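Local coordinates for cell wall binding protein cwp8 (Peptoclostridium difficile, PDB 5J6Q) that probably attaches to the cell wall through three CWB2 modules and carries further domains as part of the S-layer of the bacterium, at residues Ser191-Phe196 and Ser262-Leu267; Glu240-Asp245 and Lys266-Leu271. One frame throughout, in Å; residues are numbered along the deposited sequence.

Contact 1 (Ser191-Phe196 and Ser262-Leu267); sequences SAEELF and SKNHKL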
loop_
_atom_site.group_PDB
_atom_site.type_symbol
_atom_site.label_atom_id
_atom_site.label_comp_id
_atom_site.label_asym_id
_atom_site.label_seq_id
_atom_site.Cartn_x
_atom_site.Cartn_y
_atom_site.Cartn_z
ATOM N N SER A 191 3.071 2.976 -8.225
ATOM C CA SER A 191 1.682 2.784 -8.563
ATOM C C SER A 191 0.918 2.399 -7.226
ATOM O O SER A 191 1.537 1.983 -6.239
ATOM C CB SER A 191 1.555 1.669 -9.594
ATOM O OG SER A 191 1.872 0.416 -8.999
ATOM N N ALA A 192 -0.391 2.550 -7.200
ATOM C CA ALA A 192 -1.180 2.229 -6.020
ATOM C C ALA A 192 -1.217 0.696 -5.876
ATOM O O ALA A 192 -1.246 0.192 -4.756
ATOM C CB ALA A 192 -2.576 2.773 -6.199
ATOM N N GLU A 193 -1.164 -0.033 -7.025
ATOM C CA GLU A 193 -1.218 -1.481 -7.040
ATOM C C GLU A 193 -0.096 -2.143 -6.229
ATOM O O GLU A 193 -0.350 -3.129 -5.544
ATOM C CB GLU A 193 -1.186 -1.984 -8.483
ATOM C CG GLU A 193 -2.559 -1.928 -9.155
ATOM C CD GLU A 193 -2.970 -0.512 -9.605
ATOM O OE1 GLU A 193 -2.150 0.426 -9.499
ATOM O OE2 GLU A 193 -4.112 -0.343 -10.073
ATOM N N GLU A 194 1.133 -1.589 -6.293
ATOM C CA GLU A 194 2.288 -2.091 -5.590
ATOM C C GLU A 194 1.989 -2.177 -4.103
ATOM O O GLU A 194 2.602 -2.987 -3.397
ATOM C CB GLU A 194 3.511 -1.146 -5.749
ATOM C CG GLU A 194 4.151 -1.158 -7.124
ATOM C CD GLU A 194 5.281 -0.134 -7.226
ATOM O OE1 GLU A 194 6.203 -0.156 -6.352
ATOM O OE2 GLU A 194 5.244 0.694 -8.178
ATOM N N LEU A 195 1.124 -1.285 -3.620
ATOM C CA LEU A 195 0.732 -1.260 -2.204
ATOM C C LEU A 195 -0.630 -2.020 -1.816
ATOM O O LEU A 195 -0.816 -2.400 -0.686
ATOM C CB LEU A 195 0.500 0.205 -1.798
ATOM C CG LEU A 195 1.734 1.142 -1.866
ATOM C CD1 LEU A 195 1.389 2.439 -1.020
ATOM C CD2 LEU A 195 3.022 0.470 -1.209
ATOM N N PHE A 196 -1.530 -2.223 -2.759
ATOM C CA PHE A 196 -2.855 -2.693 -2.446
ATOM C C PHE A 196 -3.425 -3.256 -3.695
ATOM O O PHE A 196 -3.374 -2.597 -4.730
ATOM C CB PHE A 196 -3.630 -1.477 -1.895
ATOM C CG PHE A 196 -5.118 -1.658 -1.629
ATOM C CD1 PHE A 196 -5.560 -2.383 -0.532
ATOM C CD2 PHE A 196 -6.069 -1.041 -2.456
ATOM C CE1 PHE A 196 -6.933 -2.496 -0.253
ATOM C CE2 PHE A 196 -7.427 -1.144 -2.186
ATOM C CZ PHE A 196 -7.855 -1.872 -1.078
ATOM N N SER A 262 -2.758 5.769 -9.935
ATOM C CA SER A 262 -3.139 4.636 -10.775
ATOM C C SER A 262 -4.217 5.016 -11.773
ATOM O O SER A 262 -4.888 5.992 -11.578
ATOM C CB SER A 262 -3.692 3.485 -9.940
ATOM O OG SER A 262 -4.148 2.431 -10.777
ATOM N N LYS A 263 -4.391 4.223 -12.832
ATOM C CA LYS A 263 -5.471 4.477 -13.770
ATOM C C LYS A 263 -6.776 3.968 -13.126
ATOM O O LYS A 263 -7.848 4.201 -13.666
ATOM C CB LYS A 263 -5.231 3.732 -15.094
ATOM N N ASN A 264 -6.666 3.275 -11.962
ATOM C CA ASN A 264 -7.786 2.690 -11.216
ATOM C C ASN A 264 -8.248 3.602 -10.078
ATOM O O ASN A 264 -7.782 3.482 -8.943
ATOM C CB ASN A 264 -7.349 1.359 -10.644
ATOM C CG ASN A 264 -8.460 0.366 -10.456
ATOM O OD1 ASN A 264 -9.568 0.725 -10.044
ATOM N ND2 ASN A 264 -8.230 -0.911 -10.691
ATOM N N HIS A 265 -9.186 4.498 -10.370
ATOM C CA HIS A 265 -9.674 5.442 -9.366
ATOM C C HIS A 265 -10.308 4.763 -8.150
ATOM O O HIS A 265 -10.163 5.255 -7.038
ATOM C CB HIS A 265 -10.664 6.407 -10.027
ATOM C CG HIS A 265 -9.945 7.513 -10.719
ATOM N ND1 HIS A 265 -9.729 7.519 -12.083
ATOM C CD2 HIS A 265 -9.360 8.631 -10.228
ATOM C CE1 HIS A 265 -9.031 8.607 -12.381
ATOM N NE2 HIS A 265 -8.791 9.293 -11.284
ATOM N N LYS A 266 -11.001 3.653 -8.335
ATOM C CA LYS A 266 -11.572 3.001 -7.151
ATOM C C LYS A 266 -10.435 2.453 -6.267
ATOM O O LYS A 266 -10.430 2.733 -5.078
ATOM C CB LYS A 266 -12.569 1.901 -7.520
ATOM C CG LYS A 266 -13.715 1.904 -6.532
ATOM C CD LYS A 266 -14.548 0.660 -6.595
ATOM C CE LYS A 266 -15.074 0.365 -5.215
ATOM N NZ LYS A 266 -15.234 -1.084 -5.005
ATOM N N LEU A 267 -9.477 1.719 -6.842
ATOM C CA LEU A 267 -8.297 1.231 -6.101
ATOM C C LEU A 267 -7.766 2.332 -5.172
ATOM O O LEU A 267 -7.607 2.101 -3.953
ATOM C CB LEU A 267 -7.230 0.862 -7.147
ATOM C CG LEU A 267 -6.078 -0.103 -6.753
ATOM C CD1 LEU A 267 -5.599 0.142 -5.374
ATOM C CD2 LEU A 267 -6.515 -1.549 -6.903
#
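E193 reaches across to S262 at the turn that leads from strand 256-262 into helix 265-280. That turn is an ST turn followed by a helix N-cap. OE2 of E193 accepts from OG of S262 at 2.9 Å with its syn lone pair, on the side of the other carboxylate oxygen. E193 bends at chi2 (77°), which folds its CD back toward the serine. OE2 also lies 3.7 Å from CB of N264, and the two side chains cross at about a right angle. Beside this bond the contact is apolar. CB of A192 packs on CB of S262 at 4.0 Å and on CD1 of L267. L267 is buried, and its CG also comes close to OE2 of E193. F196 lies against D270 and L271 further along helix 265-280. In the next shell, the OG of S262 accepts from N of N264 at 2.9 Å, which closes the ST turn. It is thus both donor and acceptor. A backbone hydrogen bond between A192 and S261 ties the loop to strand 256-262. At the helix start, the capping bond from L267 N to OD1 of N264 is long and weak at 3.4 Å.

Contact 2 (Glu240-Asp245 and Lys266-Leu271); sequences EKSSFD and KLVRDL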
loop_
_atom_site.group_PDB
_atom_site.type_symbol
_atom_site.label_atom_id
_atom_site.label_comp_id
_atom_site.label_asym_id
_atom_site.label_seq_id
_atom_site.Cartn_x
_atom_site.Cartn_y
_atom_site.Cartn_z
ATOM N N GLU A 240 -6.324 11.059 -15.885
ATOM C CA GLU A 240 -6.388 9.617 -16.116
ATOM C C GLU A 240 -5.685 8.860 -14.979
ATOM O O GLU A 240 -5.325 7.696 -15.128
ATOM C CB GLU A 240 -5.728 9.292 -17.469
ATOM C CG GLU A 240 -5.963 7.866 -17.937
ATOM C CD GLU A 240 -4.986 7.449 -19.021
ATOM O OE1 GLU A 240 -5.422 6.787 -19.986
ATOM O OE2 GLU A 240 -3.785 7.779 -18.904
ATOM N N LYS A 241 -5.506 9.524 -13.836
ATOM C CA LYS A 241 -4.838 8.936 -12.691
ATOM C C LYS A 241 -5.283 9.634 -11.416
ATOM O O LYS A 241 -5.461 10.854 -11.420
ATOM C CB LYS A 241 -3.314 9.086 -12.856
ATOM C CG LYS A 241 -2.562 7.769 -12.742
ATOM C CD LYS A 241 -1.906 7.376 -14.058
ATOM C CE LYS A 241 -0.441 7.074 -13.854
ATOM N NZ LYS A 241 0.033 5.992 -14.762
ATOM N N SER A 242 -5.491 8.865 -10.337
ATOM C CA SER A 242 -5.864 9.427 -9.040
ATOM C C SER A 242 -4.590 9.479 -8.246
ATOM O O SER A 242 -3.739 8.632 -8.465
ATOM C CB SER A 242 -6.872 8.539 -8.318
ATOM O OG SER A 242 -7.835 9.313 -7.617
ATOM N N SER A 243 -4.425 10.422 -7.328
ATOM C CA SER A 243 -3.162 10.421 -6.652
ATOM C C SER A 243 -3.217 11.013 -5.293
ATOM O O SER A 243 -4.174 11.704 -4.912
ATOM C CB SER A 243 -2.116 11.180 -7.486
ATOM O OG SER A 243 -2.237 12.599 -7.392
ATOM N N PHE A 244 -2.174 10.721 -4.551
ATOM C CA PHE A 244 -2.013 11.296 -3.251
ATOM C C PHE A 244 -0.691 10.940 -2.747
ATOM O O PHE A 244 0.003 10.048 -3.274
ATOM C CB PHE A 244 -3.149 10.933 -2.251
ATOM C CG PHE A 244 -3.268 9.505 -1.740
ATOM C CD1 PHE A 244 -2.752 9.148 -0.514
ATOM C CD2 PHE A 244 -3.949 8.558 -2.461
ATOM C CE1 PHE A 244 -2.925 7.846 -0.019
ATOM C CE2 PHE A 244 -4.120 7.262 -1.966
ATOM C CZ PHE A 244 -3.607 6.921 -0.754
ATOM N N ASP A 245 -0.310 11.657 -1.744
ATOM C CA ASP A 245 0.975 11.540 -1.078
ATOM C C ASP A 245 0.726 11.036 0.322
ATOM O O ASP A 245 -0.222 11.487 1.005
ATOM C CB ASP A 245 1.720 12.922 -0.980
ATOM C CG ASP A 245 2.631 13.307 -2.171
ATOM O OD1 ASP A 245 2.503 12.679 -3.280
ATOM O OD2 ASP A 245 3.455 14.245 -2.008
ATOM N N LYS A 266 -11.001 3.653 -8.335
ATOM C CA LYS A 266 -11.572 3.001 -7.151
ATOM C C LYS A 266 -10.435 2.453 -6.267
ATOM O O LYS A 266 -10.430 2.733 -5.078
ATOM C CB LYS A 266 -12.569 1.901 -7.520
ATOM C CG LYS A 266 -13.715 1.904 -6.532
ATOM C CD LYS A 266 -14.548 0.660 -6.595
ATOM C CE LYS A 266 -15.074 0.365 -5.215
ATOM N NZ LYS A 266 -15.234 -1.084 -5.005
ATOM N N LEU A 267 -9.477 1.719 -6.842
ATOM C CA LEU A 267 -8.297 1.231 -6.101
ATOM C C LEU A 267 -7.766 2.332 -5.172
ATOM O O LEU A 267 -7.607 2.101 -3.953
ATOM C CB LEU A 267 -7.230 0.862 -7.147
ATOM C CG LEU A 267 -6.078 -0.103 -6.753
ATOM C CD1 LEU A 267 -5.599 0.142 -5.374
ATOM C CD2 LEU A 267 -6.515 -1.549 -6.903
ATOM N N VAL A 268 -7.536 3.562 -5.755
ATOM C CA VAL A 268 -6.964 4.664 -4.994
ATOM C C VAL A 268 -7.865 5.159 -3.920
ATOM O O VAL A 268 -7.377 5.468 -2.802
ATOM C CB VAL A 268 -6.560 5.875 -5.916
ATOM C CG1 VAL A 268 -5.870 6.931 -5.087
ATOM C CG2 VAL A 268 -5.633 5.421 -7.053
ATOM N N ARG A 269 -9.157 5.303 -4.234
ATOM C CA ARG A 269 -10.077 5.787 -3.206
ATOM C C ARG A 269 -10.077 4.723 -2.063
ATOM O O ARG A 269 -9.995 5.046 -0.889
ATOM C CB ARG A 269 -11.518 5.916 -3.786
ATOM C CG ARG A 269 -12.126 7.319 -3.822
ATOM C CD ARG A 269 -13.527 7.280 -4.449
ATOM N NE ARG A 269 -13.444 7.340 -5.910
ATOM C CZ ARG A 269 -13.932 6.405 -6.724
ATOM N NH1 ARG A 269 -13.793 6.527 -8.045
ATOM N NH2 ARG A 269 -14.567 5.347 -6.228
ATOM N N ASP A 270 -10.161 3.456 -2.458
ATOM C CA ASP A 270 -10.219 2.330 -1.508
ATOM C C ASP A 270 -8.968 2.266 -0.637
ATOM O O ASP A 270 -9.046 2.255 0.628
ATOM C CB ASP A 270 -10.465 1.057 -2.323
ATOM C CG ASP A 270 -11.922 1.006 -2.721
ATOM O OD1 ASP A 270 -12.705 1.837 -2.211
ATOM O OD2 ASP A 270 -12.287 0.149 -3.534
ATOM N N LEU A 271 -7.800 2.359 -1.312
ATOM C CA LEU A 271 -6.530 2.368 -0.605
ATOM C C LEU A 271 -6.463 3.533 0.313
ATOM O O LEU A 271 -5.956 3.442 1.455
ATOM C CB LEU A 271 -5.345 2.429 -1.615
ATOM C CG LEU A 271 -4.034 2.822 -0.922
ATOM C CD1 LEU A 271 -3.668 1.755 0.085
ATOM C CD2 LEU A 271 -2.875 2.935 -1.914
#
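F244 of strand 242-249 meets V268 and L271 of helix 265-280, which packs on the mixed four-stranded sheet of strands 186-191, 256-262, 242-249 and 217-224. The N-to-C directions of 242-245 and 266-271 are 30° apart, and the axes of these short segments approach to 8.2 Å. The CB of F244 is directed toward the helix, and CG sits between the backbone N and the carbonyl carbon (chi1 69°). Along the ring, CD2 and then CE2 each lie 3.6 Å from CG1 of V268. That methyl sits at the ring edge, in its plane. CE2 is also 3.8 Å from the carbonyl O of V268. At the tip, CZ comes to 4.1 Å from CG of L271. V268 has a second branch for the strand. Its CG2 meets CB of S242 at 3.6 Å, so the valine straddles S242 and F244. The CB of S243 between them is directed away from the helix. Further along the helix, H272 meets the F244 ring edge-to-face, and L275 also touches F244. Between the two segments the bonding is van der Waals contact alone, so the fit depends on the shape of buried methyls and ring edge rather than on directed polar bonds.

Both contacts are mainly buried, and both use helix 265-280. Contact 1 lies at its first turn and contact 2 runs on along it. L267 meets the loop after strand 186-191, and V268 packs on strand 242-249. V268 also touches A192 and S262, so it borders both contacts. Contact 1 mixes a carboxylate-hydroxyl bond with apolar packing; E193 is partly exposed there, while A192, S262 and L267 are buried. Contact 2 is apolar across its segments and belongs to the interior between sheet and helix. The two meet where S262 O lies 3.2 Å from S242 N, a probable hydrogen bond between the neighbouring antiparallel strands 256-262 and 242-249.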